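1H-3-hydroxy-4-oxoquinoline 2,4-dioxygenase (PDB 3IBT) cleaves the heterocyclic ring of 3-hydroxy-1H-quinolin-4-one with molecular oxygen and without any cofactor, yielding N-formylanthranilate and carbon monoxide. Local coordinates at residues F37-P42 and N159-N164; T94-W99 and P127-Q132; W121-H126 and I208-S213. All coordinates share one frame; numbering follows the deposited sequence.

From the N terminus, the chain completes strand 23-27 and reaches residues 37-42, whose partner 159-164 comes 117 residues later; contact 1 thus closes the first long loop, joining the alpha/beta-hydrolase core to helix 160-169 of the cap. Contact 2 lies wholly within that loop: the turn after strand 89-94 meets helix 127-135, the first helix of the cap. Contact 3 begins at 121-126, between the two halves of contact 2, and ends at strand 207-212, so it crosses both other contacts. It binds the start of the cap insertion to the strand that follows it. Contacts 2 and 3 touch, chiefly where Trp121 packs against Ser95, Cys98 and Trp99; contact 1 stands apart.

Contact 1: residues F37-P42 and N159-N164; sequences FKNLAP and NADVLN
Lys38 turns its CG between its backbone N and carbonyl carbon (chi1 68°), and its nearly extended chain, bent at the last torsion, carries NZ out to Asp161; the carboxylate of Asp161 lies beside its own backbone N (chi1 -61°), facing back across. In this alpha/beta-hydrolase fold the pair joins the region after strand 23-27 to helix 160-169, which belongs to the cap inserted between strands 115-119 and 207-212. The backbones stay well apart, with the CA atoms of Asn39 and Asp161 8.9 Å from each other, so long or polar side chains must do the bridging. Lysine suits this surface position, its flexible chain reaching an acid while its charge stays compatible with water. The salt bridge is loose: Lys38 NZ is 3.5 Å from Asp161 OD1, a weak hydrogen bond. Asn164, one helical turn after Asp161, brings ND2 to 4.3 Å from Lys38 NZ. Asp161 sits in the first turn of its helix, following the N-cap Asn159, where the helix dipole would probably favour a negative charge. The two carboxylate oxygens of Asp161 are divided between Lys38 and Asn39. The Asn39 amide also makes a weak bond to Leu248 O of helix 246-249. The firmer link is Asn39 ND2 to Asp161 OD2, 2.8 Å long, with OD2 close to the amide plane but approached from above the carboxylate plane, 40° out of it.

Contact 2: residues T94-W99 and P127-Q132; sequences TSHGCW and PGFWQQ
His96 and Phe129 meet across a wide backbone gap, their CA atoms 13.0 Å apart. Residues 94-97 form a type II' beta turn, closed by Gly97 N to Thr94 O at 2.7 Å, and lead from strand 89-94 straight into helix 97-107; residues 127-132 are the opening turns of helix 127-135. At Ser95 the turn takes a positive phi of 53°. Gly97 suits its place, since a beta carbon there would probably crowd Thr94 O.

Two flat side chains, coming from opposite directions, span the gap. The Phe129 CG is anti to the backbone N (chi1 -175°), which sends the ring out from its helix until CZ stands 3.9 Å from His96 CE1. The two rings touch at their margins without stacking, with centroids 6.0 Å apart and planes inclined by 29°. This is a slight van der Waals contact at one corner of each ring, and phenylalanine suits the place, its ring reaching well out from the helix with a nonpolar edge. At the neighbouring ring atom, His96 ND1 receives a weak hydrogen bond from Trp99 NE1, 3.4 Å away, which may bias the ring's orientation. Tyr189 of helix 175-192 packs on His96 and meets the Phe129 ring edge-to-face.

The strand-turn-helix around Ser95 is the nucleophile elbow of the alpha/beta-hydrolase fold. Thr94 and Ser95 here, with Trp30 and Trp153 close to His96, probably bind substrate, as in related enzymes, and the contact is consistent with helix 127-135 lying beside the substrate pocket.

Contact 3: residues W121-H126 and I208-S213; sequences WLLQPH and ICHIYS
Trp121 and His210 join a loop without regular structure, residues 121-126, to strand 207-212; the nearest CA atoms, those of Trp121 and Tyr212, are 7.4 Å apart. That spacing is too wide for sheet pairing, and the imidazole of His210 fills it. His210 swings its ring away from its backbone N (chi1 -171°) and aims it at the loop, where NE2 accepts a hydrogen bond from Trp121 N over 3.0 Å. The bond is somewhat bent, 152° at the hydrogen, and the donor arrives at the ring edge, only 13° out of the ring plane. Trp121 CB lies nearby, 3.7 Å from His210 NE2, while its indole leads away to an edge-to-face meeting with Trp99. Leu123 comes from the opposite direction to the histidine. Its CD1 touches His210 ND1 at 3.7 Å, and its CD2 stands 4.2 Å above one ring face, toward the rim; Tyr212 CB lies against the other face, near its rim. A branched aliphatic suits this buried place, since it packs against the flat ring without competing for its nitrogens. Gln224 of helix 218-230 meets ND1 in a second hydrogen bond. Were His210 replaced by an alanine, Trp121 N and the Gln224 amide would probably lose their partner and a gap would open beside Leu123. Next to Trp121 is Asp120, by similarity the residue that raises the basicity of the active-site His244, and Asp120 OD1 is bonded to Ser213 N. Because Trp121 N can only donate, His210 NE2 must accept and carries no proton, which is consistent with an uncharged ring; the bond is likely to steady the backbone just after Asp120.

Contact 1: residues F37-P42 and N159-N164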
loop_
_atom_site.group_PDB
_atom_site.type_symbol
_atom_site.label_atom_id
_atom_site.label_comp_id
_atom_site.label_asym_id
_atom_site.label_seq_id
_atom_site.Cartn_x
_atom_site.Cartn_y
_atom_site.Cartn_z
ATOM N N PHE A 37 4.005 2.003 9.320
ATOM C CA PHE A 37 5.406 1.987 9.002
ATOM C C PHE A 37 6.268 2.201 10.222
ATOM O O PHE A 37 7.446 2.470 10.095
ATOM C CB PHE A 37 5.744 3.014 7.909
ATOM C CG PHE A 37 5.041 2.755 6.597
ATOM C CD1 PHE A 37 3.978 3.578 6.186
ATOM C CD2 PHE A 37 5.411 1.684 5.786
ATOM C CE1 PHE A 37 3.300 3.358 4.983
ATOM C CE2 PHE A 37 4.724 1.429 4.579
ATOM C CZ PHE A 37 3.671 2.278 4.176
ATOM N N LYS A 38 5.690 2.029 11.400
ATOM C CA LYS A 38 6.329 2.545 12.584
ATOM C C LYS A 38 7.645 1.850 12.820
ATOM O O LYS A 38 8.598 2.496 13.314
ATOM C CB LYS A 38 5.426 2.454 13.823
ATOM C CG LYS A 38 5.146 1.042 14.321
ATOM C CD LYS A 38 4.350 1.120 15.618
ATOM C CE LYS A 38 4.513 -0.174 16.421
ATOM N NZ LYS A 38 3.274 -0.671 17.123
ATOM N N ASN A 39 7.697 0.552 12.451
ATOM C CA ASN A 39 8.910 -0.265 12.657
ATOM C C ASN A 39 9.872 -0.090 11.518
ATOM O O ASN A 39 11.059 0.003 11.742
ATOM C CB ASN A 39 8.611 -1.747 12.857
ATOM C CG ASN A 39 7.845 -2.029 14.141
ATOM O OD1 ASN A 39 7.904 -1.255 15.123
ATOM N ND2 ASN A 39 7.100 -3.151 14.141
ATOM N N LEU A 40 9.352 0.021 10.307
ATOM C CA LEU A 40 10.190 0.060 9.107
ATOM C C LEU A 40 10.868 1.419 8.838
ATOM O O LEU A 40 12.016 1.496 8.391
ATOM C CB LEU A 40 9.358 -0.421 7.918
ATOM C CG LEU A 40 9.800 -0.066 6.531
ATOM C CD1 LEU A 40 11.153 -0.689 6.275
ATOM C CD2 LEU A 40 8.762 -0.578 5.644
ATOM N N ALA A 41 10.156 2.491 9.138
ATOM C CA ALA A 41 10.651 3.826 8.856
ATOM C C ALA A 41 11.913 4.168 9.605
ATOM O O ALA A 41 12.856 4.622 8.969
ATOM C CB ALA A 41 9.587 4.892 9.070
ATOM N N PRO A 42 11.964 3.974 10.949
ATOM C CA PRO A 42 13.215 4.391 11.613
ATOM C C PRO A 42 14.437 3.674 11.051
ATOM O O PRO A 42 15.511 4.230 11.092
ATOM C CB PRO A 42 12.980 4.016 13.075
ATOM C CG PRO A 42 11.509 4.086 13.217
ATOM C CD PRO A 42 11.021 3.437 11.944
ATOM N N ASN A 159 2.181 -11.708 17.219
ATOM C CA ASN A 159 2.850 -10.409 17.029
ATOM C C ASN A 159 2.161 -9.131 17.602
ATOM O O ASN A 159 1.167 -8.603 17.041
ATOM C CB ASN A 159 3.271 -10.206 15.579
ATOM C CG ASN A 159 4.250 -9.022 15.405
ATOM O OD1 ASN A 159 5.400 -9.177 14.987
ATOM N ND2 ASN A 159 3.772 -7.835 15.722
ATOM N N ALA A 160 2.738 -8.640 18.707
ATOM C CA ALA A 160 2.202 -7.519 19.475
ATOM C C ALA A 160 1.760 -6.384 18.558
ATOM O O ALA A 160 0.627 -5.909 18.674
ATOM C CB ALA A 160 3.217 -7.037 20.467
ATOM N N ASP A 161 2.639 -6.005 17.628
ATOM C CA ASP A 161 2.465 -4.854 16.745
ATOM C C ASP A 161 1.422 -5.055 15.673
ATOM O O ASP A 161 0.769 -4.098 15.278
ATOM C CB ASP A 161 3.772 -4.494 16.032
ATOM C CG ASP A 161 4.902 -4.115 16.987
ATOM O OD1 ASP A 161 4.627 -3.687 18.157
ATOM O OD2 ASP A 161 6.080 -4.224 16.532
ATOM N N VAL A 162 1.283 -6.274 15.160
ATOM C CA VAL A 162 0.286 -6.550 14.111
ATOM C C VAL A 162 -1.076 -6.586 14.757
ATOM O O VAL A 162 -2.019 -5.946 14.275
ATOM C CB VAL A 162 0.550 -7.892 13.411
ATOM C CG1 VAL A 162 -0.577 -8.241 12.529
ATOM C CG2 VAL A 162 1.792 -7.790 12.605
ATOM N N LEU A 163 -1.154 -7.348 15.854
ATOM C CA LEU A 163 -2.357 -7.376 16.687
ATOM C C LEU A 163 -2.782 -5.962 17.060
ATOM O O LEU A 163 -3.939 -5.601 16.890
ATOM C CB LEU A 163 -2.164 -8.250 17.928
ATOM C CG LEU A 163 -1.990 -9.728 17.597
ATOM C CD1 LEU A 163 -1.547 -10.513 18.783
ATOM C CD2 LEU A 163 -3.275 -10.294 17.101
ATOM N N ASN A 164 -1.845 -5.145 17.516
ATOM C CA ASN A 164 -2.208 -3.796 17.923
ATOM C C ASN A 164 -2.813 -3.024 16.764
ATOM O O ASN A 164 -3.746 -2.185 16.941
ATOM C CB ASN A 164 -1.018 -3.001 18.471
ATOM C CG ASN A 164 -1.438 -1.596 18.896
ATOM O OD1 ASN A 164 -2.369 -1.430 19.691
ATOM N ND2 ASN A 164 -0.811 -0.590 18.326
#

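Contact 2: residues T94-W99 and P127-Q132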
loop_
_atom_site.group_PDB
_atom_site.type_symbol
_atom_site.label_atom_id
_atom_site.label_comp_id
_atom_site.label_asym_id
_atom_site.label_seq_id
_atom_site.Cartn_x
_atom_site.Cartn_y
_atom_site.Cartn_z
ATOM N N THR A 94 1.590 -0.317 0.207
ATOM C CA THR A 94 1.024 -1.491 0.840
ATOM C C THR A 94 -0.324 -1.879 0.249
ATOM O O THR A 94 -1.179 -1.011 -0.032
ATOM C CB THR A 94 0.877 -1.234 2.334
ATOM O OG1 THR A 94 2.014 -1.797 2.987
ATOM C CG2 THR A 94 -0.454 -1.855 2.936
ATOM N N SER A 95 -0.510 -3.184 0.040
ATOM C CA SER A 95 -1.844 -3.691 -0.206
ATOM C C SER A 95 -2.514 -2.910 -1.358
ATOM O O SER A 95 -1.957 -2.851 -2.452
ATOM C CB SER A 95 -2.659 -3.586 1.091
ATOM O OG SER A 95 -3.917 -4.210 0.928
ATOM N N HIS A 96 -3.680 -2.306 -1.116
ATOM C CA HIS A 96 -4.415 -1.654 -2.205
ATOM C C HIS A 96 -3.966 -0.218 -2.444
ATOM O O HIS A 96 -4.442 0.448 -3.380
ATOM C CB HIS A 96 -5.920 -1.870 -2.096
ATOM C CG HIS A 96 -6.265 -3.309 -1.934
ATOM N ND1 HIS A 96 -6.173 -4.216 -2.977
ATOM C CD2 HIS A 96 -6.608 -4.031 -0.841
ATOM C CE1 HIS A 96 -6.494 -5.425 -2.543
ATOM N NE2 HIS A 96 -6.769 -5.344 -1.253
ATOM N N GLY A 97 -3.006 0.221 -1.622
ATOM C CA GLY A 97 -2.242 1.438 -1.896
ATOM C C GLY A 97 -1.484 1.290 -3.211
ATOM O O GLY A 97 -1.176 2.269 -3.867
ATOM N N CYS A 98 -1.202 0.062 -3.616
ATOM C CA CYS A 98 -0.468 -0.182 -4.830
ATOM C C CYS A 98 -1.140 0.295 -6.116
ATOM O O CYS A 98 -0.459 0.879 -6.986
ATOM C CB CYS A 98 -0.176 -1.661 -4.912
ATOM S SG CYS A 98 0.657 -2.237 -3.371
ATOM N N TRP A 99 -2.446 0.035 -6.255
ATOM C CA TRP A 99 -3.243 0.665 -7.305
ATOM C C TRP A 99 -2.851 2.163 -7.457
ATOM O O TRP A 99 -2.658 2.630 -8.583
ATOM C CB TRP A 99 -4.759 0.588 -7.018
ATOM C CG TRP A 99 -5.308 -0.751 -6.880
ATOM C CD1 TRP A 99 -5.656 -1.384 -5.714
ATOM C CD2 TRP A 99 -5.588 -1.665 -7.946
ATOM N NE1 TRP A 99 -6.111 -2.651 -5.996
ATOM C CE2 TRP A 99 -6.070 -2.857 -7.353
ATOM C CE3 TRP A 99 -5.429 -1.612 -9.345
ATOM C CZ2 TRP A 99 -6.425 -3.980 -8.108
ATOM C CZ3 TRP A 99 -5.785 -2.747 -10.106
ATOM C CH2 TRP A 99 -6.277 -3.911 -9.480
ATOM N N PRO A 127 -12.681 -16.310 -5.192
ATOM C CA PRO A 127 -14.067 -16.220 -4.697
ATOM C C PRO A 127 -14.189 -15.682 -3.294
ATOM O O PRO A 127 -14.991 -14.780 -3.054
ATOM C CB PRO A 127 -14.570 -17.672 -4.793
ATOM C CG PRO A 127 -13.872 -18.171 -6.016
ATOM C CD PRO A 127 -12.444 -17.652 -5.764
ATOM N N GLY A 128 -13.371 -16.188 -2.381
ATOM C CA GLY A 128 -13.347 -15.652 -0.996
ATOM C C GLY A 128 -13.283 -14.134 -0.885
ATOM O O GLY A 128 -14.110 -13.516 -0.227
ATOM N N PHE A 129 -12.284 -13.565 -1.555
ATOM C CA PHE A 129 -12.036 -12.143 -1.650
ATOM C C PHE A 129 -13.246 -11.319 -2.125
ATOM O O PHE A 129 -13.695 -10.390 -1.437
ATOM C CB PHE A 129 -10.862 -11.967 -2.591
ATOM C CG PHE A 129 -10.394 -10.581 -2.711
ATOM C CD1 PHE A 129 -9.827 -9.931 -1.615
ATOM C CD2 PHE A 129 -10.490 -9.920 -3.926
ATOM C CE1 PHE A 129 -9.377 -8.623 -1.716
ATOM C CE2 PHE A 129 -10.027 -8.609 -4.061
ATOM C CZ PHE A 129 -9.452 -7.968 -2.954
ATOM N N TRP A 130 -13.776 -11.653 -3.295
ATOM C CA TRP A 130 -14.949 -10.985 -3.813
ATOM C C TRP A 130 -16.082 -10.937 -2.818
ATOM O O TRP A 130 -16.838 -9.979 -2.793
ATOM C CB TRP A 130 -15.458 -11.737 -5.019
ATOM C CG TRP A 130 -14.564 -11.626 -6.145
ATOM C CD1 TRP A 130 -13.807 -12.605 -6.700
ATOM C CD2 TRP A 130 -14.310 -10.453 -6.878
ATOM N NE1 TRP A 130 -13.099 -12.107 -7.758
ATOM C CE2 TRP A 130 -13.393 -10.783 -7.886
ATOM C CE3 TRP A 130 -14.785 -9.144 -6.791
ATOM C CZ2 TRP A 130 -12.939 -9.857 -8.799
ATOM C CZ3 TRP A 130 -14.329 -8.225 -7.692
ATOM C CH2 TRP A 130 -13.422 -8.580 -8.692
ATOM N N GLN A 131 -16.224 -11.993 -2.027
ATOM C CA GLN A 131 -17.250 -11.992 -1.009
ATOM C C GLN A 131 -16.989 -10.950 0.055
ATOM O O GLN A 131 -17.868 -10.179 0.404
ATOM C CB GLN A 131 -17.387 -13.358 -0.359
ATOM C CG GLN A 131 -18.712 -13.523 0.394
ATOM C CD GLN A 131 -18.999 -14.960 0.752
ATOM O OE1 GLN A 131 -18.076 -15.729 1.064
ATOM N NE2 GLN A 131 -20.283 -15.346 0.702
ATOM N N GLN A 132 -15.768 -10.938 0.568
ATOM C CA GLN A 132 -15.405 -10.068 1.676
ATOM C C GLN A 132 -15.486 -8.612 1.258
ATOM O O GLN A 132 -15.748 -7.729 2.088
ATOM C CB GLN A 132 -14.001 -10.369 2.167
ATOM C CG GLN A 132 -13.673 -11.837 2.372
ATOM C CD GLN A 132 -12.280 -12.000 2.955
ATOM O OE1 GLN A 132 -11.327 -12.316 2.243
ATOM N NE2 GLN A 132 -12.146 -11.723 4.252
#

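Contact 3: residues W121-H126 and I208-S213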
loop_
_atom_site.group_PDB
_atom_site.type_symbol
_atom_site.label_atom_id
_atom_site.label_comp_id
_atom_site.label_asym_id
_atom_site.label_seq_id
_atom_site.Cartn_x
_atom_site.Cartn_y
_atom_site.Cartn_z
ATOM N N TRP A 121 0.218 -7.059 -2.014
ATOM C CA TRP A 121 -0.860 -6.775 -2.938
ATOM C C TRP A 121 -1.287 -8.103 -3.549
ATOM O O TRP A 121 -0.448 -8.804 -4.158
ATOM C CB TRP A 121 -0.244 -6.004 -4.067
ATOM C CG TRP A 121 -1.192 -5.250 -4.881
ATOM C CD1 TRP A 121 -2.478 -4.964 -4.587
ATOM C CD2 TRP A 121 -0.905 -4.610 -6.113
ATOM N NE1 TRP A 121 -3.015 -4.209 -5.565
ATOM C CE2 TRP A 121 -2.067 -3.954 -6.512
ATOM C CE3 TRP A 121 0.236 -4.534 -6.926
ATOM C CZ2 TRP A 121 -2.146 -3.208 -7.695
ATOM C CZ3 TRP A 121 0.173 -3.776 -8.109
ATOM C CH2 TRP A 121 -1.018 -3.118 -8.474
ATOM N N LEU A 122 -2.576 -8.436 -3.412
ATOM C CA LEU A 122 -3.109 -9.704 -3.886
ATOM C C LEU A 122 -3.190 -9.714 -5.409
ATOM O O LEU A 122 -4.065 -9.085 -6.021
ATOM C CB LEU A 122 -4.466 -9.973 -3.230
ATOM C CG LEU A 122 -5.259 -11.225 -3.599
ATOM C CD1 LEU A 122 -4.638 -12.518 -3.065
ATOM C CD2 LEU A 122 -6.678 -11.048 -3.099
ATOM N N LEU A 123 -2.252 -10.431 -6.014
ATOM C CA LEU A 123 -2.047 -10.303 -7.439
ATOM C C LEU A 123 -3.194 -10.879 -8.260
ATOM O O LEU A 123 -3.354 -10.538 -9.452
ATOM C CB LEU A 123 -0.735 -10.932 -7.845
ATOM C CG LEU A 123 0.444 -10.238 -7.210
ATOM C CD1 LEU A 123 1.683 -11.032 -7.535
ATOM C CD2 LEU A 123 0.620 -8.796 -7.639
ATOM N N GLN A 124 -4.039 -11.692 -7.629
ATOM C CA GLN A 124 -5.087 -12.323 -8.361
ATOM C C GLN A 124 -6.296 -12.519 -7.440
ATOM O O GLN A 124 -6.159 -13.121 -6.372
ATOM C CB GLN A 124 -4.512 -13.633 -8.812
ATOM C CG GLN A 124 -5.198 -14.195 -9.985
ATOM C CD GLN A 124 -4.199 -14.734 -10.985
ATOM O OE1 GLN A 124 -3.546 -13.938 -11.698
ATOM N NE2 GLN A 124 -4.073 -16.084 -11.063
ATOM N N PRO A 125 -7.496 -12.036 -7.839
ATOM C CA PRO A 125 -8.625 -12.131 -6.906
ATOM C C PRO A 125 -9.096 -13.560 -6.843
ATOM O O PRO A 125 -8.719 -14.334 -7.713
ATOM C CB PRO A 125 -9.715 -11.253 -7.561
ATOM C CG PRO A 125 -9.402 -11.243 -9.004
ATOM C CD PRO A 125 -7.904 -11.447 -9.135
ATOM N N HIS A 126 -9.917 -13.921 -5.859
ATOM C CA HIS A 126 -10.489 -15.292 -5.797
ATOM C C HIS A 126 -11.859 -15.237 -5.107
ATOM O O HIS A 126 -12.175 -14.220 -4.498
ATOM C CB HIS A 126 -9.523 -16.186 -5.036
ATOM C CG HIS A 126 -9.139 -15.627 -3.714
ATOM N ND1 HIS A 126 -10.032 -15.523 -2.668
ATOM C CD2 HIS A 126 -7.972 -15.109 -3.268
ATOM C CE1 HIS A 126 -9.426 -14.979 -1.626
ATOM N NE2 HIS A 126 -8.173 -14.717 -1.965
ATOM N N ILE A 208 9.576 -3.554 -10.990
ATOM C CA ILE A 208 8.600 -3.641 -9.895
ATOM C C ILE A 208 8.974 -4.800 -8.978
ATOM O O ILE A 208 9.190 -5.933 -9.446
ATOM C CB ILE A 208 7.155 -3.850 -10.413
ATOM C CG1 ILE A 208 6.883 -2.880 -11.574
ATOM C CG2 ILE A 208 6.139 -3.668 -9.269
ATOM C CD1 ILE A 208 5.504 -2.988 -12.187
ATOM N N CYS A 209 9.067 -4.522 -7.681
ATOM C CA CYS A 209 9.420 -5.545 -6.719
ATOM C C CYS A 209 8.250 -5.713 -5.788
ATOM O O CYS A 209 7.824 -4.742 -5.162
ATOM C CB CYS A 209 10.648 -5.113 -5.937
ATOM S SG CYS A 209 11.113 -6.171 -4.550
ATOM N N HIS A 210 7.718 -6.934 -5.733
ATOM C CA HIS A 210 6.631 -7.308 -4.823
ATOM C C HIS A 210 7.142 -8.072 -3.613
ATOM O O HIS A 210 7.559 -9.241 -3.740
ATOM C CB HIS A 210 5.593 -8.190 -5.542
ATOM C CG HIS A 210 4.351 -8.429 -4.729
ATOM N ND1 HIS A 210 3.680 -9.631 -4.723
ATOM C CD2 HIS A 210 3.673 -7.615 -3.872
ATOM C CE1 HIS A 210 2.627 -9.545 -3.922
ATOM N NE2 HIS A 210 2.603 -8.331 -3.386
ATOM N N ILE A 211 7.096 -7.413 -2.456
ATOM C CA ILE A 211 7.386 -8.026 -1.147
ATOM C C ILE A 211 6.087 -8.512 -0.519
ATOM O O ILE A 211 5.086 -7.838 -0.581
ATOM C CB ILE A 211 8.041 -7.009 -0.198
ATOM C CG1 ILE A 211 9.384 -6.522 -0.766
ATOM C CG2 ILE A 211 8.309 -7.626 1.144
ATOM C CD1 ILE A 211 9.862 -5.187 -0.162
ATOM N N TYR A 212 6.062 -9.677 0.082
ATOM C CA TYR A 212 4.775 -10.247 0.469
ATOM C C TYR A 212 4.944 -11.535 1.248
ATOM O O TYR A 212 5.881 -12.345 0.973
ATOM C CB TYR A 212 3.968 -10.542 -0.779
ATOM C CG TYR A 212 4.414 -11.820 -1.439
ATOM C CD1 TYR A 212 3.782 -13.020 -1.162
ATOM C CD2 TYR A 212 5.498 -11.841 -2.307
ATOM C CE1 TYR A 212 4.213 -14.219 -1.745
ATOM C CE2 TYR A 212 5.918 -13.039 -2.914
ATOM C CZ TYR A 212 5.274 -14.224 -2.613
ATOM O OH TYR A 212 5.672 -15.413 -3.166
ATOM N N SER A 213 4.056 -11.736 2.220
ATOM C CA SER A 213 4.012 -13.000 2.969
ATOM C C SER A 213 2.725 -13.782 2.705
ATOM O O SER A 213 2.702 -15.006 2.669
ATOM C CB SER A 213 4.141 -12.716 4.450
ATOM O OG SER A 213 5.237 -11.840 4.693
#